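Long-range contacts in 3-oxo-tetronate kinase (Salmonella typhimurium, PDB 3DQQ), which probably catalyses the ATP-dependent phosphorylation of 3-oxo-tetronate to 3-oxo-tetronate 4-phosphate, as a member of the four-carbon acid sugar kinase family: residues A[2-7]-A[43-48]; A[22-27]-A[380-385]; A[64-69]-A[100-105]; A[123-128]-A[196-201]; A[250-255]-A[352-357]. All blocks are in the same frame, centred on the assembly; numbering follows the deposited sequence.

Contact 1 (A[2-7]-A[43-48]); sequences MLKIGV and GCDAVV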
# COMPACT_ATOMS: atom_id res chain seq x y z
N MET A 2 -26.14 14.92 -33.52
CA MET A 2 -26.50 15.86 -32.45
C MET A 2 -25.69 15.54 -31.23
O MET A 2 -25.77 14.44 -30.74
CB MET A 2 -27.97 15.73 -32.09
CG MET A 2 -28.38 16.39 -30.72
SD MET A 2 -29.03 18.11 -30.76
CE MET A 2 -29.87 18.18 -32.42
N LEU A 3 -24.94 16.49 -30.70
CA LEU A 3 -24.15 16.25 -29.49
C LEU A 3 -24.75 17.03 -28.31
O LEU A 3 -24.57 18.23 -28.20
CB LEU A 3 -22.72 16.67 -29.77
CG LEU A 3 -21.67 16.50 -28.68
CD1 LEU A 3 -21.87 15.22 -27.95
CD2 LEU A 3 -20.30 16.56 -29.30
N LYS A 4 -25.50 16.35 -27.45
CA LYS A 4 -26.26 17.04 -26.42
C LYS A 4 -25.42 17.50 -25.22
O LYS A 4 -25.53 18.62 -24.79
CB LYS A 4 -27.34 16.14 -25.89
CG LYS A 4 -28.45 15.82 -26.83
CD LYS A 4 -29.52 15.05 -26.00
CE LYS A 4 -30.77 14.63 -26.79
NZ LYS A 4 -30.52 13.68 -27.88
N ILE A 5 -24.63 16.60 -24.67
CA ILE A 5 -23.78 16.91 -23.53
C ILE A 5 -22.36 16.56 -23.93
O ILE A 5 -22.13 15.50 -24.52
CB ILE A 5 -24.22 16.09 -22.25
CG1 ILE A 5 -25.70 16.40 -21.96
CG2 ILE A 5 -23.36 16.44 -21.05
CD1 ILE A 5 -26.40 15.51 -20.94
N GLY A 6 -21.44 17.47 -23.64
CA GLY A 6 -20.01 17.25 -23.85
C GLY A 6 -19.35 17.34 -22.49
O GLY A 6 -19.33 18.42 -21.87
N VAL A 7 -18.83 16.23 -22.00
CA VAL A 7 -18.24 16.23 -20.69
C VAL A 7 -16.75 16.44 -20.82
O VAL A 7 -16.13 15.76 -21.61
CB VAL A 7 -18.51 14.90 -20.00
CG1 VAL A 7 -17.77 14.82 -18.60
CG2 VAL A 7 -20.01 14.69 -19.94
N GLY A 43 -22.95 7.22 -33.61
CA GLY A 43 -23.65 6.38 -32.66
C GLY A 43 -23.74 6.81 -31.22
O GLY A 43 -24.01 5.95 -30.37
N CYS A 44 -23.56 8.11 -30.93
CA CYS A 44 -23.74 8.62 -29.56
C CYS A 44 -24.30 10.03 -29.43
O CYS A 44 -24.15 10.84 -30.32
CB CYS A 44 -22.42 8.61 -28.86
SG CYS A 44 -21.22 9.66 -29.70
N ASP A 45 -24.92 10.32 -28.29
CA ASP A 45 -25.48 11.64 -28.02
C ASP A 45 -24.66 12.45 -27.06
O ASP A 45 -24.86 13.63 -26.94
CB ASP A 45 -26.87 11.51 -27.42
CG ASP A 45 -27.86 10.78 -28.33
OD1 ASP A 45 -27.68 10.72 -29.58
OD2 ASP A 45 -28.85 10.26 -27.77
N ALA A 46 -23.76 11.79 -26.33
CA ALA A 46 -22.84 12.44 -25.41
C ALA A 46 -21.42 11.99 -25.78
O ALA A 46 -21.24 10.90 -26.25
CB ALA A 46 -23.17 12.07 -23.99
N VAL A 47 -20.45 12.88 -25.60
CA VAL A 47 -19.06 12.53 -25.65
C VAL A 47 -18.40 12.91 -24.34
O VAL A 47 -18.56 14.02 -23.89
CB VAL A 47 -18.34 13.22 -26.82
CG1 VAL A 47 -16.86 12.83 -26.82
CG2 VAL A 47 -18.95 12.82 -28.10
N VAL A 48 -17.66 12.00 -23.73
CA VAL A 48 -16.94 12.31 -22.52
C VAL A 48 -15.47 12.34 -22.90
O VAL A 48 -14.93 11.33 -23.30
CB VAL A 48 -17.19 11.26 -21.43
CG1 VAL A 48 -16.30 11.53 -20.25
CG2 VAL A 48 -18.67 11.23 -21.07
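Three backbone hydrogen bonds tie 2-7 to 43-48. Lys-4 N donates to Asp-45 O at 2.8 Å, meeting the acceptor nearly along its C=O axis, and Val-7 N reaches Val-47 O at 2.9 Å in the straightest bond of the set (N-H...O 165°). Between them Val-47 N donates to Ile-5 O over a longer 3.3 Å, within the carbonyl plane. Ile-5 O also receives a CA-H...O contact from Ala-46 CA at 3.3 Å, so this oxygen is approached by two neighbouring groups. The bridges Gly-6 to Val-47 and Val-7 to Val-48 are parallel, and the short axes of 5-7 and 46-48 diverge by 5° at a separation of 4.8 Å, which identifies neighbouring parallel strands in the sugar-binding N-terminal domain. On one face Val-7 and Val-48 lie alongside each other, pointing the same way; both set CG1 anti to the backbone N, and Val-7 CB rests 3.8 Å from Val-48 CG2. On the other face Leu-3, with CG anti to its N (chi1 -179°), crosses Val-47 at about a right angle and brings CD1 within 3.8 Å of Val-47 CG2. At the strand entrance Lys-4 and Asp-45 run side by side, and the Lys-4 chain bends at its last torsion to leave NZ 3.8 Å from Asp-45 OD2, a long salt bridge. Farther out, helix 12-24 covers the Val-7/Val-48 face through Ile-18, Ala-15 and Ala-19. Gly-6 bonds through its backbone to Gln-79 and Tyr-81, placing strand 79-83 on the flank of 5-9 away from 46-50.

Contact 2 (A[22-27]-A[380-385]); sequences LVENGM and GPCISP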
# COMPACT_ATOMS: atom_id res chain seq x y z
N LEU A 22 -24.47 8.03 -17.94
CA LEU A 22 -25.27 8.52 -19.08
C LEU A 22 -25.89 7.34 -19.83
O LEU A 22 -27.09 7.34 -20.14
CB LEU A 22 -24.46 9.41 -20.01
CG LEU A 22 -23.88 10.70 -19.40
CD1 LEU A 22 -22.94 11.38 -20.41
CD2 LEU A 22 -24.98 11.63 -18.92
N VAL A 23 -25.09 6.30 -20.06
CA VAL A 23 -25.60 5.14 -20.79
C VAL A 23 -26.67 4.40 -20.00
O VAL A 23 -27.70 4.04 -20.53
CB VAL A 23 -24.48 4.20 -21.24
CG1 VAL A 23 -25.06 2.90 -21.77
CG2 VAL A 23 -23.60 4.92 -22.30
N GLU A 24 -26.44 4.21 -18.72
CA GLU A 24 -27.44 3.55 -17.87
C GLU A 24 -28.73 4.33 -17.77
O GLU A 24 -29.73 3.78 -17.38
CB GLU A 24 -26.90 3.28 -16.47
CG GLU A 24 -25.69 2.32 -16.49
CD GLU A 24 -26.03 0.95 -17.09
OE1 GLU A 24 -27.00 0.34 -16.57
OE2 GLU A 24 -25.36 0.48 -18.06
N ASN A 25 -28.72 5.60 -18.13
CA ASN A 25 -29.93 6.38 -18.06
C ASN A 25 -30.35 6.85 -19.43
O ASN A 25 -31.06 7.84 -19.53
CB ASN A 25 -29.74 7.54 -17.11
CG ASN A 25 -29.65 7.08 -15.68
OD1 ASN A 25 -30.66 6.91 -15.05
ND2 ASN A 25 -28.46 6.85 -15.17
N GLY A 26 -29.92 6.14 -20.47
CA GLY A 26 -30.49 6.24 -21.82
C GLY A 26 -29.76 7.06 -22.87
O GLY A 26 -30.26 7.26 -23.97
N MET A 27 -28.58 7.57 -22.56
CA MET A 27 -27.88 8.43 -23.50
C MET A 27 -26.61 7.67 -23.95
O MET A 27 -25.67 7.47 -23.16
CB MET A 27 -27.60 9.77 -22.83
CG MET A 27 -27.16 10.91 -23.76
SD MET A 27 -27.02 12.50 -22.86
CE MET A 27 -28.67 12.55 -22.23
N GLY A 380 -20.65 0.64 -22.93
CA GLY A 380 -21.68 -0.37 -22.94
C GLY A 380 -22.22 -0.60 -21.54
O GLY A 380 -22.16 0.30 -20.69
N PRO A 381 -22.74 -1.80 -21.29
CA PRO A 381 -23.35 -2.12 -20.03
C PRO A 381 -22.36 -2.35 -18.91
O PRO A 381 -21.20 -2.66 -19.18
CB PRO A 381 -24.08 -3.42 -20.31
CG PRO A 381 -23.40 -3.99 -21.49
CD PRO A 381 -22.79 -2.91 -22.24
N CYS A 382 -22.83 -2.18 -17.67
CA CYS A 382 -22.05 -2.45 -16.49
C CYS A 382 -21.86 -3.87 -16.15
O CYS A 382 -22.78 -4.64 -16.23
CB CYS A 382 -22.78 -1.95 -15.29
SG CYS A 382 -22.53 -0.31 -15.22
N ILE A 383 -20.67 -4.18 -15.68
CA ILE A 383 -20.40 -5.46 -15.12
C ILE A 383 -20.54 -5.24 -13.62
O ILE A 383 -21.11 -6.03 -12.93
CB ILE A 383 -19.01 -5.97 -15.54
CG1 ILE A 383 -18.90 -6.00 -17.08
CG2 ILE A 383 -18.76 -7.34 -14.95
CD1 ILE A 383 -17.52 -5.89 -17.63
N SER A 384 -20.01 -4.13 -13.14
CA SER A 384 -20.09 -3.76 -11.74
C SER A 384 -20.12 -2.27 -11.79
O SER A 384 -19.82 -1.69 -12.81
CB SER A 384 -18.85 -4.20 -10.96
OG SER A 384 -18.84 -5.59 -10.66
N PRO A 385 -20.47 -1.63 -10.69
CA PRO A 385 -20.49 -0.17 -10.76
C PRO A 385 -19.14 0.38 -11.12
O PRO A 385 -18.14 -0.03 -10.55
CB PRO A 385 -20.86 0.23 -9.34
CG PRO A 385 -21.64 -0.96 -8.83
CD PRO A 385 -20.91 -2.13 -9.38
O HOH W 1 -22.97 1.60 -18.52
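Glu-24 carries most of this sparse contact, and its side chain reaches 380-385 by folding back on itself. CG stands anti to the carbonyl carbon (chi1 -62°), then a bend at chi2 (-60°) swings the carboxylate toward the strand. OE2 thereby comes within 3.7 Å of Cys-382 N and 3.8 Å of Pro-381 CA, with no direct hydrogen bond across the segments. A water fills the role instead: it lies 2.7 Å from Glu-24 OE2 and 2.7 Å from Gly-380 O, in hydrogen-bonding geometry to each, though which acceptors take its protons is not settled. Cys-382 holds SG anti to its own carbonyl carbon (chi1 -79°), and the sulphur passes 4.1 Å from Glu-24 OE2. The contact joins the two halves of the kinase, since helix 12-24 belongs to the sugar-binding N-terminal domain and strand 376-382 to the nucleotide-binding C-terminal domain. That helix finishes here in a Schellman motif, with Gly-26 at positive phi as C-prime residue and Met-27 N bonded to Leu-22 O. The residue preceding Glu-24, Val-23, sets CG1 anti to the backbone N and directs this methyl at Gly-380 O, 4.0 Å away. The other carboxylate oxygen, Glu-24 OE1, forms a salt bridge with Arg-243, which also packs against Val-23 and Pro-381.

Contact 3 (A[64-69]-A[100-105]); sequences QSLAAL and TDALMV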
# COMPACT_ATOMS: atom_id res chain seq x y z
N GLN A 64 -5.47 22.22 -21.67
CA GLN A 64 -6.12 20.98 -22.07
C GLN A 64 -7.63 21.13 -22.09
O GLN A 64 -8.28 20.69 -23.04
CB GLN A 64 -5.78 19.83 -21.12
CG GLN A 64 -4.36 19.24 -21.20
CD GLN A 64 -4.08 18.86 -22.59
OE1 GLN A 64 -3.67 19.73 -23.39
NE2 GLN A 64 -4.37 17.58 -22.96
N SER A 65 -8.20 21.76 -21.06
CA SER A 65 -9.66 21.87 -21.00
C SER A 65 -10.25 22.75 -22.11
O SER A 65 -11.26 22.40 -22.73
CB SER A 65 -10.09 22.38 -19.64
OG SER A 65 -9.63 21.52 -18.62
N LEU A 66 -9.61 23.89 -22.36
CA LEU A 66 -10.00 24.76 -23.48
C LEU A 66 -9.84 24.06 -24.83
O LEU A 66 -10.69 24.22 -25.69
CB LEU A 66 -9.25 26.09 -23.45
CG LEU A 66 -9.59 26.98 -22.25
CD1 LEU A 66 -8.81 28.27 -22.26
CD2 LEU A 66 -11.12 27.25 -22.06
N ALA A 67 -8.78 23.28 -25.02
CA ALA A 67 -8.61 22.52 -26.27
C ALA A 67 -9.82 21.57 -26.42
O ALA A 67 -10.44 21.49 -27.50
CB ALA A 67 -7.33 21.77 -26.26
N ALA A 68 -10.20 20.90 -25.33
CA ALA A 68 -11.35 20.00 -25.36
C ALA A 68 -12.59 20.78 -25.75
O ALA A 68 -13.37 20.33 -26.57
CB ALA A 68 -11.55 19.33 -24.01
N LEU A 69 -12.75 21.97 -25.18
CA LEU A 69 -13.94 22.79 -25.45
C LEU A 69 -13.98 23.25 -26.91
O LEU A 69 -15.05 23.25 -27.51
CB LEU A 69 -13.99 23.98 -24.52
CG LEU A 69 -15.17 24.91 -24.69
CD1 LEU A 69 -16.46 24.22 -24.31
CD2 LEU A 69 -15.00 26.19 -23.85
N THR A 100 -12.94 25.98 -14.20
CA THR A 100 -14.29 26.52 -14.26
C THR A 100 -14.30 27.95 -14.76
O THR A 100 -14.99 28.25 -15.72
CB THR A 100 -15.02 26.44 -12.90
OG1 THR A 100 -15.00 25.08 -12.43
CG2 THR A 100 -16.47 26.91 -13.01
N ASP A 101 -13.52 28.82 -14.15
CA ASP A 101 -13.49 30.19 -14.60
C ASP A 101 -13.06 30.30 -16.05
O ASP A 101 -13.53 31.21 -16.79
CB ASP A 101 -12.56 31.05 -13.76
CG ASP A 101 -13.04 31.23 -12.30
OD1 ASP A 101 -14.26 31.43 -12.05
OD2 ASP A 101 -12.14 31.17 -11.41
N ALA A 102 -12.19 29.42 -16.50
CA ALA A 102 -11.73 29.53 -17.87
C ALA A 102 -12.88 29.15 -18.80
O ALA A 102 -13.13 29.84 -19.78
CB ALA A 102 -10.53 28.69 -18.12
N LEU A 103 -13.58 28.06 -18.48
CA LEU A 103 -14.66 27.59 -19.35
C LEU A 103 -15.74 28.66 -19.38
O LEU A 103 -16.30 28.95 -20.44
CB LEU A 103 -15.25 26.23 -18.86
CG LEU A 103 -14.33 24.97 -18.85
CD1 LEU A 103 -14.97 23.76 -18.11
CD2 LEU A 103 -13.94 24.55 -20.25
N MET A 104 -16.02 29.28 -18.25
CA MET A 104 -17.05 30.30 -18.21
C MET A 104 -16.69 31.42 -19.15
O MET A 104 -17.52 31.90 -19.93
CB MET A 104 -17.28 30.82 -16.78
CG MET A 104 -17.83 29.77 -15.75
SD MET A 104 -17.93 30.49 -14.07
CE MET A 104 -19.32 31.56 -14.46
N VAL A 105 -15.44 31.83 -19.13
CA VAL A 105 -15.04 32.93 -20.01
C VAL A 105 -15.12 32.49 -21.46
O VAL A 105 -15.60 33.24 -22.27
CB VAL A 105 -13.61 33.46 -19.70
CG1 VAL A 105 -13.11 34.31 -20.88
CG2 VAL A 105 -13.57 34.21 -18.40
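Leu-103 and Leu-66 both place CG anti to the carbonyl carbon (chi1 -64° and -66°), whereas Leu-69 turns CG anti to the backbone N. These settings send one methyl of each leucine across the gap between helices. Leu-103 CD2 is the shared target: Leu-69 CD2 approaches it obliquely to 4.1 Å, Leu-66 CD2 stands 4.3 Å away, and Ser-65 O lies 4.2 Å from it. The Leu-103 methyl is therefore bordered by Ser-65 and Leu-66 and, one turn on, by Leu-69. Beside it, Leu-66 CD2 also reaches the small side chain of Ala-102, 4.2 Å from CB, and its carbonyl oxygen at 4.0 Å. No hydrogen bond spans the segments; the touching side-chain atoms are all carbon, and Ser-65 OG turns back to Ala-61 O in its own helix. The short helical axes approach to 10.0 Å and cross at -33°, with both chains running broadly the same way. Helices 58-74 and 96-106 thus pack as neighbours in the N-terminal domain, Leu-69 also meeting Ala-106. Beneath them lies the strand layer: Leu-69 touches Val-80 and Leu-103 touches Phe-82 of strand 79-83, while Leu-103 extends to Leu-219 of strand 219-222.

Contact 4 (A[123-128]-A[196-201]); sequences RTVYQG and YAVLDA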
# COMPACT_ATOMS: atom_id res chain seq x y z
N ARG A 123 -21.95 10.29 -1.16
CA ARG A 123 -21.59 11.68 -1.15
C ARG A 123 -22.82 12.51 -1.20
O ARG A 123 -23.60 12.44 -2.16
CB ARG A 123 -20.73 11.96 -2.32
CG ARG A 123 -19.33 11.91 -1.90
CD ARG A 123 -18.53 11.13 -2.83
NE ARG A 123 -18.65 9.74 -2.52
CZ ARG A 123 -17.66 8.88 -2.70
NH1 ARG A 123 -16.49 9.30 -3.19
NH2 ARG A 123 -17.84 7.61 -2.39
N THR A 124 -23.02 13.31 -0.16
CA THR A 124 -24.20 14.14 -0.13
C THR A 124 -23.76 15.54 0.20
O THR A 124 -22.69 15.74 0.71
CB THR A 124 -25.27 13.54 0.84
OG1 THR A 124 -24.69 13.31 2.12
CG2 THR A 124 -25.82 12.18 0.31
N VAL A 125 -24.59 16.51 -0.12
CA VAL A 125 -24.28 17.87 0.17
C VAL A 125 -25.50 18.49 0.86
O VAL A 125 -26.61 18.42 0.33
CB VAL A 125 -23.94 18.65 -1.14
CG1 VAL A 125 -23.85 20.15 -0.85
CG2 VAL A 125 -22.67 18.09 -1.75
N TYR A 126 -25.27 19.14 2.01
CA TYR A 126 -26.36 19.82 2.75
C TYR A 126 -25.88 21.18 3.21
O TYR A 126 -24.81 21.29 3.78
CB TYR A 126 -26.83 18.97 3.93
CG TYR A 126 -27.94 19.61 4.70
CD1 TYR A 126 -27.75 20.06 6.01
CD2 TYR A 126 -29.16 19.78 4.15
CE1 TYR A 126 -28.76 20.65 6.71
CE2 TYR A 126 -30.18 20.38 4.85
CZ TYR A 126 -29.96 20.82 6.12
OH TYR A 126 -31.00 21.42 6.76
N GLN A 127 -26.67 22.21 2.94
CA GLN A 127 -26.28 23.61 3.14
C GLN A 127 -24.92 24.01 2.55
O GLN A 127 -24.29 25.01 2.98
CB GLN A 127 -26.29 23.96 4.61
CG GLN A 127 -27.59 23.66 5.29
CD GLN A 127 -28.74 24.50 4.82
OE1 GLN A 127 -28.60 25.64 4.42
NE2 GLN A 127 -29.90 23.91 4.86
N GLY A 128 -24.48 23.24 1.55
CA GLY A 128 -23.19 23.49 0.93
C GLY A 128 -22.02 22.74 1.49
O GLY A 128 -20.91 22.86 0.96
N TYR A 196 -20.97 31.43 -8.89
CA TYR A 196 -21.24 30.01 -8.81
C TYR A 196 -22.24 29.71 -7.71
O TYR A 196 -22.42 30.51 -6.77
CB TYR A 196 -19.98 29.18 -8.54
CG TYR A 196 -18.67 29.84 -8.86
CD1 TYR A 196 -18.10 29.75 -10.11
CD2 TYR A 196 -17.97 30.56 -7.87
CE1 TYR A 196 -16.87 30.35 -10.38
CE2 TYR A 196 -16.74 31.19 -8.16
CZ TYR A 196 -16.20 31.09 -9.41
OH TYR A 196 -14.98 31.70 -9.68
N ALA A 197 -22.86 28.54 -7.81
CA ALA A 197 -23.86 28.11 -6.83
C ALA A 197 -23.63 26.65 -6.57
O ALA A 197 -23.63 25.88 -7.51
CB ALA A 197 -25.27 28.33 -7.35
N VAL A 198 -23.41 26.28 -5.31
CA VAL A 198 -23.36 24.89 -4.92
C VAL A 198 -24.78 24.42 -4.74
O VAL A 198 -25.65 25.14 -4.21
CB VAL A 198 -22.60 24.69 -3.60
CG1 VAL A 198 -22.64 23.19 -3.14
CG2 VAL A 198 -21.16 25.11 -3.76
N LEU A 199 -25.03 23.20 -5.18
CA LEU A 199 -26.38 22.60 -5.15
C LEU A 199 -26.43 21.39 -4.21
O LEU A 199 -25.61 20.47 -4.33
CB LEU A 199 -26.75 22.15 -6.56
CG LEU A 199 -27.43 23.13 -7.51
CD1 LEU A 199 -26.86 24.50 -7.32
CD2 LEU A 199 -27.32 22.59 -8.96
N ASP A 200 -27.36 21.39 -3.27
CA ASP A 200 -27.48 20.28 -2.35
C ASP A 200 -28.06 19.03 -3.02
O ASP A 200 -28.75 19.12 -4.01
CB ASP A 200 -28.39 20.66 -1.18
CG ASP A 200 -27.71 21.64 -0.16
OD1 ASP A 200 -26.64 22.25 -0.46
OD2 ASP A 200 -28.31 21.81 0.96
N ALA A 201 -27.74 17.87 -2.47
CA ALA A 201 -28.40 16.64 -2.82
C ALA A 201 -28.18 15.61 -1.69
O ALA A 201 -27.06 15.35 -1.27
CB ALA A 201 -27.88 16.11 -4.12
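Asp-200 crosses Val-125 at about a right angle, and its carboxylate is directed at the backbone where 123-126 ends. With CG anti to the carbonyl carbon (chi1 -74°), OD2 comes 2.6 Å from Gln-127 N, which approaches from above the carboxylate plane, 32° out of it. OD1 receives a weak bond from Gly-128 N at 3.1 Å. One carboxylate thus holds two consecutive amides, both in residues at positive phi, where the chain turns between strands 123-126 and 129-132. The Tyr-126 ring passes obliquely beside the same group, its plane 49° from that of the carboxylate and CD2 3.9 Å from OD2, while Gln-127 CG lies over one ring face. Tyr-126 OH is bonded farther out, to Gln-173.

Next to this cluster Val-125 and Ala-201 form a single antiparallel bridge, a hydrogen-bonded pair: Val-125 N donates to Ala-201 O at 3.0 Å and Ala-201 N returns a bond to Val-125 O at 3.1 Å, in plane and on a lone pair. Val-125 sets CG1 anti to its N, where the methyl meets Val-198 CG1 at 4.0 Å and Asp-200 OD1 at 3.5 Å. The pairing joins the small antiparallel sheet containing 123-126 to the chain just beyond strand 196-199.

Asp-200 is buried, yet its acceptors are supplied with donors, since OD2 also takes the amide of Ala-172. Such a cluster of N-H groups would be expected to stabilise the charged carboxylate and favour its ionised form.

Contact 5 (A[250-255]-A[352-357]); sequences SGRAVV and GGITRF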
# COMPACT_ATOMS: atom_id res chain seq x y z
N SER A 250 -18.13 -10.68 -30.33
CA SER A 250 -17.81 -12.10 -30.30
C SER A 250 -16.33 -12.38 -30.44
O SER A 250 -15.60 -11.64 -31.09
CB SER A 250 -18.49 -12.83 -31.44
OG SER A 250 -19.76 -13.28 -30.98
N GLY A 251 -15.90 -13.49 -29.86
CA GLY A 251 -14.53 -13.89 -30.00
C GLY A 251 -13.92 -14.23 -28.67
O GLY A 251 -14.51 -13.96 -27.63
N ARG A 252 -12.73 -14.79 -28.71
CA ARG A 252 -12.12 -15.25 -27.50
C ARG A 252 -11.71 -14.06 -26.61
O ARG A 252 -11.47 -12.94 -27.10
CB ARG A 252 -10.96 -16.21 -27.81
CG ARG A 252 -10.11 -16.58 -26.54
CD ARG A 252 -10.59 -17.83 -25.74
NE ARG A 252 -9.45 -18.73 -25.51
CZ ARG A 252 -8.71 -19.33 -26.48
NH1 ARG A 252 -8.95 -19.15 -27.80
NH2 ARG A 252 -7.70 -20.12 -26.12
N ALA A 253 -11.70 -14.32 -25.30
CA ALA A 253 -11.35 -13.38 -24.27
C ALA A 253 -10.10 -13.80 -23.46
O ALA A 253 -9.68 -14.97 -23.45
CB ALA A 253 -12.52 -13.19 -23.34
N VAL A 254 -9.53 -12.83 -22.77
CA VAL A 254 -8.35 -13.02 -21.97
C VAL A 254 -8.51 -12.13 -20.75
O VAL A 254 -9.07 -11.05 -20.86
CB VAL A 254 -7.11 -12.66 -22.77
CG1 VAL A 254 -7.11 -11.18 -23.14
CG2 VAL A 254 -5.88 -13.05 -21.98
N VAL A 255 -8.10 -12.61 -19.57
CA VAL A 255 -7.98 -11.75 -18.40
C VAL A 255 -6.51 -11.38 -18.23
O VAL A 255 -5.64 -12.26 -18.19
CB VAL A 255 -8.47 -12.44 -17.11
CG1 VAL A 255 -8.29 -11.52 -15.91
CG2 VAL A 255 -9.91 -12.86 -17.27
N GLY A 352 -3.33 -12.17 -32.74
CA GLY A 352 -3.71 -13.57 -32.83
C GLY A 352 -5.19 -13.80 -32.67
O GLY A 352 -5.63 -14.92 -32.50
N GLY A 353 -5.96 -12.73 -32.68
CA GLY A 353 -7.41 -12.85 -32.67
C GLY A 353 -8.15 -12.75 -31.36
O GLY A 353 -9.36 -12.86 -31.37
N ILE A 354 -7.47 -12.55 -30.23
CA ILE A 354 -8.22 -12.22 -29.02
C ILE A 354 -9.00 -10.95 -29.32
O ILE A 354 -8.52 -10.08 -30.04
CB ILE A 354 -7.36 -12.01 -27.75
CG1 ILE A 354 -6.61 -13.30 -27.44
CG2 ILE A 354 -8.24 -11.63 -26.56
CD1 ILE A 354 -7.47 -14.52 -27.43
N THR A 355 -10.22 -10.90 -28.80
CA THR A 355 -11.18 -9.88 -29.15
C THR A 355 -11.73 -9.15 -27.91
O THR A 355 -12.10 -8.00 -28.01
CB THR A 355 -12.31 -10.53 -30.00
OG1 THR A 355 -12.92 -9.54 -30.80
CG2 THR A 355 -13.38 -11.11 -29.14
N ARG A 356 -11.75 -9.81 -26.75
CA ARG A 356 -12.21 -9.27 -25.50
C ARG A 356 -11.12 -9.28 -24.44
O ARG A 356 -10.60 -10.32 -24.13
CB ARG A 356 -13.36 -10.11 -25.00
CG ARG A 356 -14.64 -9.87 -25.76
CD ARG A 356 -15.82 -10.61 -25.13
NE ARG A 356 -15.67 -12.01 -25.44
CZ ARG A 356 -16.12 -13.02 -24.70
NH1 ARG A 356 -16.80 -12.83 -23.58
NH2 ARG A 356 -15.91 -14.24 -25.13
N PHE A 357 -10.83 -8.13 -23.85
CA PHE A 357 -9.76 -8.01 -22.89
C PHE A 357 -10.31 -7.55 -21.55
O PHE A 357 -10.80 -6.42 -21.42
CB PHE A 357 -8.78 -6.98 -23.37
CG PHE A 357 -7.96 -7.40 -24.53
CD1 PHE A 357 -6.62 -7.71 -24.37
CD2 PHE A 357 -8.51 -7.50 -25.79
CE1 PHE A 357 -5.84 -8.11 -25.48
CE2 PHE A 357 -7.73 -7.90 -26.89
CZ PHE A 357 -6.41 -8.20 -26.72
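Parallel strands 253-257 and 356-360 of the nucleotide-binding C-terminal domain meet here at their starting ends, with the Phe-357 side chain about 9 Å from that of Thr-364, an ATP-binding position by similarity. Arg-252 O accepts two consecutive amides: Thr-355 N at 2.9 Å and Arg-356 N at 3.2 Å, both in its carbonyl plane. Val-254 N then donates to Arg-356 O at 3.0 Å, nearly along the C=O axis, and the bridges Ala-253 to Arg-356 and Val-254 to Phe-357 set the parallel register. Arg-356 bends at chi3 (-74°) so that its guanidinium grips Gly-251 O side-on, through NH2 at 2.9 Å and NE at 3.2 Å. The oxygen lies only 2° out of the guanidinium plane, while Ala-253 CB sits over the centre of one face, 3.8 Å above it. Ahead of the strand, helix 336-351 ends in a Schellman motif with Gly-353 at positive phi as C-prime residue, and the chain turns from it through Ile-354 into 356-360. On the face opposite Arg-356, Val-254 holds CG1 in the crowded position between N and the carbonyl carbon (chi1 63°). This methyl makes an off-centre CH-pi contact with Phe-357, 4.2 Å from the ring centroid, and also packs against Ile-354 CG2. Ile-354 CG2 also lies over a face of that ring, toward its rim, and Leu-349 of the helix packs on Val-254, Ile-354 and Phe-357.

How the contacts relate
Contacts 1 and 5 are the same kind of joint, parallel strand pairing, one in each domain, with centres about 28 Å apart; contact 1 is largely buried, whereas contact 5 is partly exposed where its segments enter the strands. Contact 3 is purely apolar helix packing, and contact 4 combines a single antiparallel bridge with a buried carboxylate that accepts backbone amides. Contact 2, the smallest in buried surface, bridges the domains through water. Contacts 1 and 2 touch directly: Met-27 SD lies 3.6 Å from Ile-5 CD1, and Leu-22 packs on Ala-46. Contacts 3 and 4 also meet, Asp-101 OD1 probably bonding Tyr-196 OH. Contacts 4 and 5 lie on opposite sides of the chain's centre.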